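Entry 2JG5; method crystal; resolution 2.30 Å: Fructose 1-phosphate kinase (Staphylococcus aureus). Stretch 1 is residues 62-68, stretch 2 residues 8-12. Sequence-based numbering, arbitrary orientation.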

ATOM      1  N   PHE A  62       8.700  -1.066  -5.385  1.00 31.53           N
ATOM      2  CA  PHE A  62       8.708  -2.038  -4.312  1.00 31.79           C
ATOM      3  C   PHE A  62       7.418  -2.871  -4.259  1.00 31.60           C
ATOM      4  O   PHE A  62       7.461  -4.048  -3.896  1.00 31.41           O
ATOM      5  CB  PHE A  62       9.056  -1.359  -2.994  1.00 32.08           C
ATOM      6  CG  PHE A  62      10.481  -0.843  -2.944  1.00 33.40           C
ATOM      7  CD1 PHE A  62      11.560  -1.730  -2.806  1.00 34.25           C
ATOM      8  CD2 PHE A  62      10.749   0.521  -3.032  1.00 33.98           C
ATOM      9  CE1 PHE A  62      12.880  -1.260  -2.754  1.00 33.57           C
ATOM     10  CE2 PHE A  62      12.061   0.994  -2.983  1.00 33.90           C
ATOM     11  CZ  PHE A  62      13.129   0.097  -2.843  1.00 33.32           C
ATOM     12  N   PRO A  63       6.272  -2.281  -4.648  1.00 31.47           N
ATOM     13  CA  PRO A  63       5.127  -3.128  -4.948  1.00 31.35           C
ATOM     14  C   PRO A  63       5.465  -4.230  -5.948  1.00 31.32           C
ATOM     15  O   PRO A  63       4.881  -5.310  -5.881  1.00 31.78           O
ATOM     16  CB  PRO A  63       4.135  -2.148  -5.576  1.00 31.40           C
ATOM     17  CG  PRO A  63       4.436  -0.872  -4.919  1.00 31.40           C
ATOM     18  CD  PRO A  63       5.934  -0.853  -4.803  1.00 31.63           C
ATOM     19  N   GLY A  64       6.406  -3.955  -6.856  1.00 31.14           N
ATOM     20  CA  GLY A  64       6.842  -4.926  -7.864  1.00 30.68           C
ATOM     21  C   GLY A  64       7.614  -6.065  -7.230  1.00 30.37           C
ATOM     22  O   GLY A  64       7.309  -7.235  -7.460  1.00 30.09           O
ATOM     23  N   LYS A  65       8.609  -5.699  -6.422  1.00 30.17           N
ATOM     24  CA  LYS A  65       9.415  -6.634  -5.657  1.00 30.10           C
ATOM     25  C   LYS A  65       8.553  -7.557  -4.793  1.00 29.88           C
ATOM     26  O   LYS A  65       8.787  -8.765  -4.748  1.00 29.90           O
ATOM     27  CB  LYS A  65      10.417  -5.873  -4.773  1.00 30.57           C
ATOM     28  CG  LYS A  65      11.331  -4.885  -5.515  1.00 32.15           C
ATOM     29  CD  LYS A  65      12.370  -5.598  -6.385  1.00 35.19           C
ATOM     30  CE  LYS A  65      13.510  -4.660  -6.803  1.00 37.31           C
ATOM     31  NZ  LYS A  65      14.804  -5.410  -7.011  1.00 36.91           N
ATOM     32  N   PHE A  66       7.558  -6.991  -4.115  1.00 29.62           N
ATOM     33  CA  PHE A  66       6.658  -7.782  -3.273  1.00 29.71           C
ATOM     34  C   PHE A  66       6.032  -8.956  -4.026  1.00 30.03           C
ATOM     35  O   PHE A  66       5.948 -10.076  -3.503  1.00 29.78           O
ATOM     36  CB  PHE A  66       5.546  -6.904  -2.687  1.00 29.37           C
ATOM     37  CG  PHE A  66       4.481  -7.684  -1.952  1.00 28.98           C
ATOM     38  CD1 PHE A  66       4.616  -7.964  -0.599  1.00 28.04           C
ATOM     39  CD2 PHE A  66       3.345  -8.143  -2.621  1.00 28.74           C
ATOM     40  CE1 PHE A  66       3.637  -8.689   0.083  1.00 28.48           C
ATOM     41  CE2 PHE A  66       2.358  -8.868  -1.945  1.00 28.88           C
ATOM     42  CZ  PHE A  66       2.505  -9.135  -0.591  1.00 28.50           C
ATOM     43  N   ILE A  67       5.577  -8.677  -5.246  1.00 30.10           N
ATOM     44  CA  ILE A  67       4.977  -9.690  -6.099  1.00 30.56           C
ATOM     45  C   ILE A  67       5.986 -10.781  -6.482  1.00 30.74           C
ATOM     46  O   ILE A  67       5.657 -11.982  -6.465  1.00 31.04           O
ATOM     47  CB  ILE A  67       4.343  -9.050  -7.344  1.00 30.60           C
ATOM     48  CG1 ILE A  67       3.124  -8.222  -6.919  1.00 30.74           C
ATOM     49  CG2 ILE A  67       3.966 -10.116  -8.371  1.00 30.45           C
ATOM     50  CD1 ILE A  67       2.302  -7.689  -8.074  1.00 31.65           C
ATOM     51  N   ILE A  68       7.209 -10.369  -6.808  1.00 30.49           N
ATOM     52  CA  ILE A  68       8.253 -11.330  -7.129  1.00 30.36           C
ATOM     53  C   ILE A  68       8.600 -12.197  -5.907  1.00 30.71           C
ATOM     54  O   ILE A  68       8.635 -13.435  -6.010  1.00 30.89           O
ATOM     55  CB  ILE A  68       9.501 -10.658  -7.729  1.00 30.45           C
ATOM     56  CG1 ILE A  68       9.103  -9.708  -8.872  1.00 30.33           C
ATOM     57  CG2 ILE A  68      10.480 -11.711  -8.228  1.00 29.92           C
ATOM     58  CD1 ILE A  68      10.214  -8.768  -9.347  1.00 29.88           C
TER
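Stretch 2, residues 8-12: NPSID

Stretch 2 runs from a loop into a β-strand that lies across the helix of stretch 1. Asn8 and Pro9 are loop or turn. The strand starts at Ser10 and continues past Asp12. The helix covers all of Phe62 to Ile68 and extends beyond both ends. The N-to-C directions of strand and helix make an angle of 76°, so the two segments cross rather than run side by side. Their axes come within 8.5 Å. That spacing leaves room for one layer of side chains between them. The contact buries 243 Å², both sides summed, and has no hydrogen bonds across it. It is held by apolar packing.

Asn8 does not touch the helix. Its backbone is extended in phi and positive in psi, at -132/60, and its side chain is t at chi1. Its side chain stays out of reach of the helix.

Pro9 is the first residue to make contact. Its phi/psi of -59/165 is of the polyproline type. The ring has a C-gamma endo pucker, and its CA-to-CB bond points toward the helix. Pro9 CB lies 3.8 Å from Ile67 CD1, so the end of the Ile67 side chain rests against the proline.

Ser10 has an extended backbone, at -140/152. Its CA-to-CB bond points away from the helix, and its contact is made by the main chain: Ser10 O is 3.6 Å from Ile67 CD1. This is a van der Waals contact, as a methyl group offers no conventional hydrogen-bond donor. The hydroxyl is used within the strand. Ser10 OG donates a hydrogen bond to Asp12 OD1 at 2.7 Å, with Ser10 in the p rotamer.

Ile11 is the centre of the contact. Of the residues in the two stretches it has the largest area covered by the other, 87 Å². Its backbone is extended, at -85/125, and its CA-to-CB bond points toward the helix, the reverse of Ser10, as expected for neighbours in a strand. The side chain is m at chi1 and t at chi2, which carries CD1 out to Pro63. Ile11 CD1 is 3.7 Å from Pro63 CA and 3.9 Å from Pro63 CB. The CA atoms are also nearest here, with Ile11 CA 6.9 Å from Pro63 CA. Ile11 CG1 meets the ring of Phe66 obliquely, 3.6 Å from Phe66 CD2. The same Ile11 CG1 is 4.4 Å from Ile67 CG1, a looser approach. Phe66 and Ile67 follow Pro63 by three and four residues, about one helical turn, so all three can reach this one side chain. Phe66 N donates a hydrogen bond to Phe62 O at 3.0 Å; the hydrogen bond from Ile67 N to Pro63 O is weak, at 3.5 Å.

Asp12 makes no contact with the helix. Its CA-to-CB bond points sideways, and its side chain stays clear of stretch 1.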

ATOM      1  N   ASN A   8      -1.224  -5.927 -15.684  1.00 29.72           N
ATOM      2  CA  ASN A   8      -1.416  -5.003 -14.590  1.00 30.15           C
ATOM      3  C   ASN A   8      -1.572  -5.746 -13.239  1.00 30.27           C
ATOM      4  O   ASN A   8      -2.592  -5.616 -12.562  1.00 30.19           O
ATOM      5  CB  ASN A   8      -2.641  -4.111 -14.893  1.00 30.61           C
ATOM      6  CG  ASN A   8      -2.777  -2.940 -13.937  1.00 30.52           C
ATOM      7  OD1 ASN A   8      -1.854  -2.622 -13.192  1.00 31.41           O
ATOM      8  ND2 ASN A   8      -3.939  -2.294 -13.951  1.00 30.83           N
ATOM      9  N   PRO A   9      -0.553  -6.527 -12.841  1.00 30.38           N
ATOM     10  CA  PRO A   9      -0.653  -7.269 -11.583  1.00 30.36           C
ATOM     11  C   PRO A   9      -0.860  -6.364 -10.364  1.00 30.66           C
ATOM     12  O   PRO A   9      -0.631  -5.147 -10.422  1.00 30.62           O
ATOM     13  CB  PRO A   9       0.709  -7.961 -11.487  1.00 30.37           C
ATOM     14  CG  PRO A   9       1.607  -7.154 -12.362  1.00 29.94           C
ATOM     15  CD  PRO A   9       0.750  -6.753 -13.497  1.00 29.81           C
ATOM     16  N   SER A  10      -1.268  -6.954  -9.254  1.00 30.53           N
ATOM     17  CA  SER A  10      -1.621  -6.139  -8.111  1.00 30.79           C
ATOM     18  C   SER A  10      -1.162  -6.707  -6.799  1.00 31.00           C
ATOM     19  O   SER A  10      -1.020  -7.920  -6.639  1.00 31.58           O
ATOM     20  CB  SER A  10      -3.138  -5.963  -8.049  1.00 30.78           C
ATOM     21  OG  SER A  10      -3.768  -7.222  -8.076  1.00 29.98           O
ATOM     22  N   ILE A  11      -0.920  -5.813  -5.855  1.00 31.24           N
ATOM     23  CA  ILE A  11      -1.041  -6.197  -4.469  1.00 31.03           C
ATOM     24  C   ILE A  11      -2.520  -6.029  -4.138  1.00 30.99           C
ATOM     25  O   ILE A  11      -3.127  -4.974  -4.381  1.00 31.31           O
ATOM     26  CB  ILE A  11      -0.142  -5.375  -3.529  1.00 30.91           C
ATOM     27  CG1 ILE A  11       1.310  -5.494  -3.976  1.00 30.63           C
ATOM     28  CG2 ILE A  11      -0.283  -5.864  -2.068  1.00 30.61           C
ATOM     29  CD1 ILE A  11       2.269  -4.616  -3.217  1.00 30.10           C
ATOM     30  N   ASP A  12      -3.109  -7.099  -3.638  1.00 30.83           N
ATOM     31  CA  ASP A  12      -4.452  -7.032  -3.129  1.00 30.54           C
ATOM     32  C   ASP A  12      -4.360  -6.781  -1.624  1.00 30.43           C
ATOM     33  O   ASP A  12      -4.125  -7.685  -0.834  1.00 29.92           O
ATOM     34  CB  ASP A  12      -5.216  -8.300  -3.491  1.00 30.33           C
ATOM     35  CG  ASP A  12      -5.303  -8.513  -5.003  1.00 30.71           C
ATOM     36  OD1 ASP A  12      -5.058  -7.550  -5.758  1.00 29.47           O
ATOM     37  OD2 ASP A  12      -5.625  -9.639  -5.443  1.00 31.39           O
TER